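Side-chain contacts in protein (adenylosuccinate lyase) (Thermotoga maritima, PDB 1C3C), which catalyses the cleavage of adenylosuccinate to AMP and fumarate and, with a second activity, probably a related fumarate-releasing step earlier in de novo purine biosynthesis: residues A[29-32]-A[33-37]; A[326-329]-A[330-334]. All blocks are in the same frame, centred on the assembly; numbering follows the deposited sequence.

Contact 1 (A[29-32]-A[33-37]); sequences VTRA and YEELG
R31 and E35, one helical turn apart, form a salt bridge. R31 NE donates to E35 OE1 at 2.9 Å, and the bond is almost straight, with an N-H...O angle of 177°. The oxygen lies at the edge of the guanidinium, in its plane. The carboxylate is turned differently: NE reaches OE1 from above the carboxylate plane, and the two planes stand 69° apart. R31 runs extended from CG to NE, and its CG is anti to the backbone N (chi1 -179°), which carries NE along the helix surface to E35. E35 OE2 has a second partner, the hydroxyl of Y200. Y200 also makes a cation-pi contact with R31, so one tyrosine of helix 191-200 meets both members of the pair.

On another side of the helix V29 and Y33 lie side by side. V29 CG1 touches the ring at Y33 CE1, 3.6 Å away. The phenol end is held by a hydrogen bond from Y33 OH to the carbonyl of Y89, while V193 and V189 pack on the side chain. A leucine in place of Y33 would probably leave the Y89 carbonyl without this donor and V29 CG1 without its ring contact.

The backbone beneath is regular. Y33 N bonds to V29 O at 2.9 Å, and the next two bonds of the helix follow, E34 N to T30 O and E35 N to R31 O. The carboxylate of E34 bonds to T44 OG1 and G42 N, beyond this turn. L36 N on A32 O, at 3.0 Å, is the last regular helical bond. G37, with positive phi and its N bonded back to E34 O at 2.9 Å, ends helix 15-35 in a Schellman motif.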
ATOM      1  N   VAL A  29     -24.654 -27.555 -12.570  1.00  9.78           N
ATOM      2  CA  VAL A  29     -23.958 -28.842 -12.428  1.00 10.53           C
ATOM      3  C   VAL A  29     -24.966 -29.987 -12.578  1.00 11.11           C
ATOM      4  O   VAL A  29     -24.642 -30.993 -13.252  1.00 10.37           O
ATOM      5  CB  VAL A  29     -23.238 -28.909 -11.065  1.00 10.70           C
ATOM      6  CG1 VAL A  29     -22.679 -30.307 -10.752  1.00 11.29           C
ATOM      7  CG2 VAL A  29     -22.070 -27.899 -11.038  1.00 10.22           C
ATOM      8  N   THR A  30     -26.137 -29.873 -11.927  1.00 10.95           N
ATOM      9  CA  THR A  30     -27.090 -31.002 -12.086  1.00 12.78           C
ATOM     10  C   THR A  30     -27.515 -31.102 -13.542  1.00 12.92           C
ATOM     11  O   THR A  30     -27.687 -32.198 -14.086  1.00 12.42           O
ATOM     12  CB  THR A  30     -28.343 -30.922 -11.180  1.00 14.61           C
ATOM     13  OG1 THR A  30     -29.090 -29.756 -11.470  1.00 16.06           O
ATOM     14  CG2 THR A  30     -27.945 -30.917  -9.699  1.00 13.89           C
ATOM     15  N   ARG A  31     -27.712 -29.962 -14.225  1.00 12.15           N
ATOM     16  CA  ARG A  31     -28.072 -29.992 -15.635  1.00 12.72           C
ATOM     17  C   ARG A  31     -27.012 -30.731 -16.451  1.00 12.76           C
ATOM     18  O   ARG A  31     -27.342 -31.556 -17.325  1.00 13.47           O
ATOM     19  CB  ARG A  31     -28.313 -28.586 -16.193  1.00 13.36           C
ATOM     20  CG  ARG A  31     -28.704 -28.600 -17.661  1.00 16.11           C
ATOM     21  CD  ARG A  31     -29.007 -27.161 -18.132  1.00 19.87           C
ATOM     22  NE  ARG A  31     -29.117 -27.178 -19.595  1.00 23.23           N
ATOM     23  CZ  ARG A  31     -29.140 -26.077 -20.337  1.00 26.26           C
ATOM     24  NH1 ARG A  31     -29.111 -24.877 -19.769  1.00 26.24           N
ATOM     25  NH2 ARG A  31     -29.205 -26.173 -21.668  1.00 28.52           N
ATOM     26  N   ALA A  32     -25.742 -30.452 -16.195  1.00 11.99           N
ATOM     27  CA  ALA A  32     -24.658 -31.114 -16.934  1.00 11.86           C
ATOM     28  C   ALA A  32     -24.576 -32.594 -16.657  1.00 11.46           C
ATOM     29  O   ALA A  32     -24.457 -33.410 -17.582  1.00 12.36           O
ATOM     30  CB  ALA A  32     -23.294 -30.503 -16.510  1.00 11.76           C
ATOM     31  N   TYR A  33     -24.687 -33.001 -15.379  1.00 11.56           N
ATOM     32  CA  TYR A  33     -24.718 -34.452 -15.121  1.00 12.83           C
ATOM     33  C   TYR A  33     -25.904 -35.094 -15.864  1.00 13.70           C
ATOM     34  O   TYR A  33     -25.807 -36.174 -16.436  1.00 14.69           O
ATOM     35  CB  TYR A  33     -24.901 -34.679 -13.626  1.00 12.15           C
ATOM     36  CG  TYR A  33     -23.670 -34.742 -12.728  1.00 12.76           C
ATOM     37  CD1 TYR A  33     -23.516 -33.854 -11.666  1.00 12.35           C
ATOM     38  CD2 TYR A  33     -22.708 -35.726 -12.875  1.00 13.67           C
ATOM     39  CE1 TYR A  33     -22.443 -33.928 -10.811  1.00 12.28           C
ATOM     40  CE2 TYR A  33     -21.616 -35.856 -11.993  1.00 13.33           C
ATOM     41  CZ  TYR A  33     -21.497 -34.932 -10.987  1.00 12.83           C
ATOM     42  OH  TYR A  33     -20.455 -35.037 -10.088  1.00 12.30           O
ATOM     43  N   GLU A  34     -27.056 -34.450 -15.826  1.00 14.05           N
ATOM     44  CA  GLU A  34     -28.258 -34.983 -16.479  1.00 15.91           C
ATOM     45  C   GLU A  34     -28.088 -35.073 -17.985  1.00 15.95           C
ATOM     46  O   GLU A  34     -28.433 -36.134 -18.592  1.00 16.83           O
ATOM     47  CB  GLU A  34     -29.443 -34.072 -16.090  1.00 17.70           C
ATOM     48  CG  GLU A  34     -30.800 -34.634 -16.535  1.00 19.46           C
ATOM     49  CD  GLU A  34     -31.944 -33.842 -15.934  1.00 21.15           C
ATOM     50  OE1 GLU A  34     -31.795 -33.224 -14.861  1.00 20.80           O
ATOM     51  OE2 GLU A  34     -33.037 -33.813 -16.542  1.00 22.38           O
ATOM     52  N   GLU A  35     -27.513 -34.079 -18.635  1.00 15.48           N
ATOM     53  CA  GLU A  35     -27.327 -34.084 -20.076  1.00 19.62           C
ATOM     54  C   GLU A  35     -26.311 -35.116 -20.502  1.00 19.20           C
ATOM     55  O   GLU A  35     -26.389 -35.665 -21.626  1.00 20.45           O
ATOM     56  CB  GLU A  35     -26.973 -32.673 -20.606  1.00 24.14           C
ATOM     57  CG  GLU A  35     -28.218 -31.789 -20.395  1.00 29.81           C
ATOM     58  CD  GLU A  35     -28.259 -30.468 -21.133  1.00 33.05           C
ATOM     59  OE1 GLU A  35     -29.274 -29.735 -21.036  1.00 32.52           O
ATOM     60  OE2 GLU A  35     -27.229 -30.195 -21.801  1.00 36.01           O
ATOM     61  N   LEU A  36     -25.399 -35.473 -19.607  1.00 17.80           N
ATOM     62  CA  LEU A  36     -24.434 -36.538 -19.872  1.00 19.30           C
ATOM     63  C   LEU A  36     -24.967 -37.912 -19.481  1.00 18.92           C
ATOM     64  O   LEU A  36     -24.271 -38.935 -19.472  1.00 18.71           O
ATOM     65  CB  LEU A  36     -23.176 -36.242 -19.057  1.00 20.69           C
ATOM     66  CG  LEU A  36     -21.983 -35.528 -19.667  1.00 23.91           C
ATOM     67  CD1 LEU A  36     -21.942 -35.266 -21.150  1.00 23.75           C
ATOM     68  CD2 LEU A  36     -21.555 -34.331 -18.837  1.00 24.94           C
ATOM     69  N   GLY A  37     -26.214 -38.023 -19.036  1.00 18.87           N
ATOM     70  CA  GLY A  37     -26.811 -39.276 -18.615  1.00 18.61           C
ATOM     71  C   GLY A  37     -26.293 -39.820 -17.314  1.00 19.51           C
ATOM     72  O   GLY A  37     -26.518 -41.036 -17.083  1.00 21.16           O
TER

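Contact 2 (A[326-329]-A[330-334]); sequences ATNV and VRNMK
T327 CG2 and R331 CG are each anti to their backbone N (R331 chi1 -167°), and the two side chains, one turn apart, run side by side. The arginine then bends at chi3 (-58°), and its NH2 comes to 3.9 Å from T327 CG2. The methyl meets the guanidinium obliquely, in a van der Waals contact only. The setting is the C-terminal turn of helix 303-332, a long helix that packs with helices 93-129, 216-242 and 271-285 in the helical bundle characteristic of the fumarase/aspartase superfamily. T327 OG1 is turned back to its own helix and bonds to the carbonyl of I323.

The buried side of the turn is mostly apolar. A326 and T327 pack on F119, V329 on I239, T272 and C273, and M333 on I239. V330 CG2 lies 3.4 Å from A326 O. N328 and N332 sit on an exposed side, where both touch P253.

Backbone bonds join the two segments. V330 N bonds to A326 O at 3.0 Å, R331 N to T327 O at 2.9 Å, and N332 N to N328 O at 3.0 Å. N332 N also has a weak bond to V329 O. After N332 the chain leaves helical angles at M333 and runs on to K334, whose backbone pairs with E251 in a short antiparallel sheet. At the exit V329 O takes a second weak bond, from M333 N, at 2.8 Å but with an N-H...O angle of only 122°, and M333 CB lies 3.1 Å from the same oxygen.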
ATOM      1  N   ALA A 326     -19.186  10.971 -11.268  1.00 11.04           N
ATOM      2  CA  ALA A 326     -18.357  11.763 -12.168  1.00 10.57           C
ATOM      3  C   ALA A 326     -19.102  12.088 -13.459  1.00 10.46           C
ATOM      4  O   ALA A 326     -18.895  13.166 -14.033  1.00 10.93           O
ATOM      5  CB  ALA A 326     -17.030  11.047 -12.539  1.00 11.94           C
ATOM      6  N   THR A 327     -19.874  11.118 -13.955  1.00 10.75           N
ATOM      7  CA  THR A 327     -20.630  11.382 -15.190  1.00 11.08           C
ATOM      8  C   THR A 327     -21.566  12.581 -14.970  1.00 11.73           C
ATOM      9  O   THR A 327     -21.673  13.474 -15.819  1.00 12.27           O
ATOM     10  CB  THR A 327     -21.440  10.135 -15.571  1.00 11.37           C
ATOM     11  OG1 THR A 327     -20.566   9.006 -15.787  1.00 11.30           O
ATOM     12  CG2 THR A 327     -22.214  10.354 -16.872  1.00 11.78           C
ATOM     13  N   ASN A 328     -22.289  12.594 -13.850  1.00 12.28           N
ATOM     14  CA  ASN A 328     -23.211  13.731 -13.595  1.00 14.31           C
ATOM     15  C   ASN A 328     -22.422  15.016 -13.386  1.00 13.24           C
ATOM     16  O   ASN A 328     -22.859  16.070 -13.862  1.00 13.36           O
ATOM     17  CB  ASN A 328     -24.089  13.458 -12.360  1.00 18.29           C
ATOM     18  CG  ASN A 328     -25.015  14.654 -12.134  1.00 23.04           C
ATOM     19  OD1 ASN A 328     -24.913  15.506 -11.235  1.00 26.49           O
ATOM     20  ND2 ASN A 328     -25.940  14.786 -13.079  1.00 25.57           N
ATOM     21  N   VAL A 329     -21.286  14.972 -12.673  1.00 12.28           N
ATOM     22  CA  VAL A 329     -20.471  16.189 -12.562  1.00 12.16           C
ATOM     23  C   VAL A 329     -20.127  16.764 -13.938  1.00 12.37           C
ATOM     24  O   VAL A 329     -20.349  17.963 -14.204  1.00 13.39           O
ATOM     25  CB  VAL A 329     -19.188  15.883 -11.753  1.00 12.22           C
ATOM     26  CG1 VAL A 329     -18.182  17.048 -11.781  1.00 12.71           C
ATOM     27  CG2 VAL A 329     -19.637  15.607 -10.313  1.00 11.02           C
ATOM     28  N   VAL A 330     -19.590  15.950 -14.847  1.00 11.53           N
ATOM     29  CA  VAL A 330     -19.068  16.488 -16.112  1.00 12.30           C
ATOM     30  C   VAL A 330     -20.259  16.879 -17.006  1.00 12.84           C
ATOM     31  O   VAL A 330     -20.227  17.915 -17.675  1.00 13.72           O
ATOM     32  CB  VAL A 330     -18.204  15.439 -16.834  1.00 12.73           C
ATOM     33  CG1 VAL A 330     -17.806  15.945 -18.236  1.00 14.01           C
ATOM     34  CG2 VAL A 330     -16.943  15.181 -16.018  1.00 13.12           C
ATOM     35  N   ARG A 331     -21.322  16.086 -16.963  1.00 12.65           N
ATOM     36  CA  ARG A 331     -22.526  16.410 -17.721  1.00 14.35           C
ATOM     37  C   ARG A 331     -23.096  17.782 -17.352  1.00 14.49           C
ATOM     38  O   ARG A 331     -23.532  18.520 -18.265  1.00 15.22           O
ATOM     39  CB  ARG A 331     -23.626  15.349 -17.504  1.00 16.10           C
ATOM     40  CG  ARG A 331     -24.757  15.549 -18.555  1.00 19.19           C
ATOM     41  CD  ARG A 331     -25.932  14.703 -18.133  1.00 23.08           C
ATOM     42  NE  ARG A 331     -25.741  13.265 -17.968  1.00 25.48           N
ATOM     43  CZ  ARG A 331     -25.746  12.357 -18.932  1.00 27.42           C
ATOM     44  NH1 ARG A 331     -25.895  12.730 -20.207  1.00 29.53           N
ATOM     45  NH2 ARG A 331     -25.611  11.052 -18.702  1.00 28.24           N
ATOM     46  N   ASN A 332     -23.172  18.095 -16.065  1.00 14.46           N
ATOM     47  CA  ASN A 332     -23.939  19.262 -15.605  1.00 15.27           C
ATOM     48  C   ASN A 332     -23.074  20.366 -15.031  1.00 14.71           C
ATOM     49  O   ASN A 332     -23.613  21.411 -14.602  1.00 14.45           O
ATOM     50  CB  ASN A 332     -24.960  18.794 -14.541  1.00 16.90           C
ATOM     51  CG  ASN A 332     -26.020  17.914 -15.218  1.00 19.36           C
ATOM     52  OD1 ASN A 332     -26.579  18.296 -16.245  1.00 20.05           O
ATOM     53  ND2 ASN A 332     -26.249  16.724 -14.683  1.00 20.25           N
ATOM     54  N   MET A 333     -21.757  20.213 -15.053  1.00 13.38           N
ATOM     55  CA  MET A 333     -20.922  21.296 -14.515  1.00 14.11           C
ATOM     56  C   MET A 333     -21.126  22.566 -15.363  1.00 14.61           C
ATOM     57  O   MET A 333     -21.323  22.531 -16.590  1.00 14.94           O
ATOM     58  CB  MET A 333     -19.440  20.919 -14.473  1.00 13.99           C
ATOM     59  CG  MET A 333     -18.749  20.659 -15.783  1.00 11.94           C
ATOM     60  SD  MET A 333     -16.983  20.044 -15.637  1.00  7.98           S
ATOM     61  CE  MET A 333     -16.699  19.867 -17.413  1.00 15.09           C
ATOM     62  N   LYS A 334     -21.056  23.715 -14.676  1.00 14.54           N
ATOM     63  CA  LYS A 334     -20.994  24.984 -15.404  1.00 15.84           C
ATOM     64  C   LYS A 334     -19.583  25.273 -15.896  1.00 15.93           C
ATOM     65  O   LYS A 334     -18.624  25.073 -15.136  1.00 17.72           O
ATOM     66  CB  LYS A 334     -21.422  26.119 -14.464  1.00 17.52           C
TER

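Overall arrangement
Contacts 1 and 2 both mark where a helix ends, but helix 15-35 lies toward one end of the elongated chain and helix 303-332 in its long central bundle. Their centres are about 50 Å apart, and their nearest atoms are about 35 Å apart, so they do not touch. They lie on opposite sides of the chain's centre. The centre of contact 1 is about 39 Å from the centre of the chain, that of contact 2 about 16 Å. In sequence, 29-37 closes long before 326-334 opens. Contact 1 ends in a Schellman motif at G37, whereas contact 2 leads into a strand. No other subunit of the tetramer touches either contact, so both are packing within one chain.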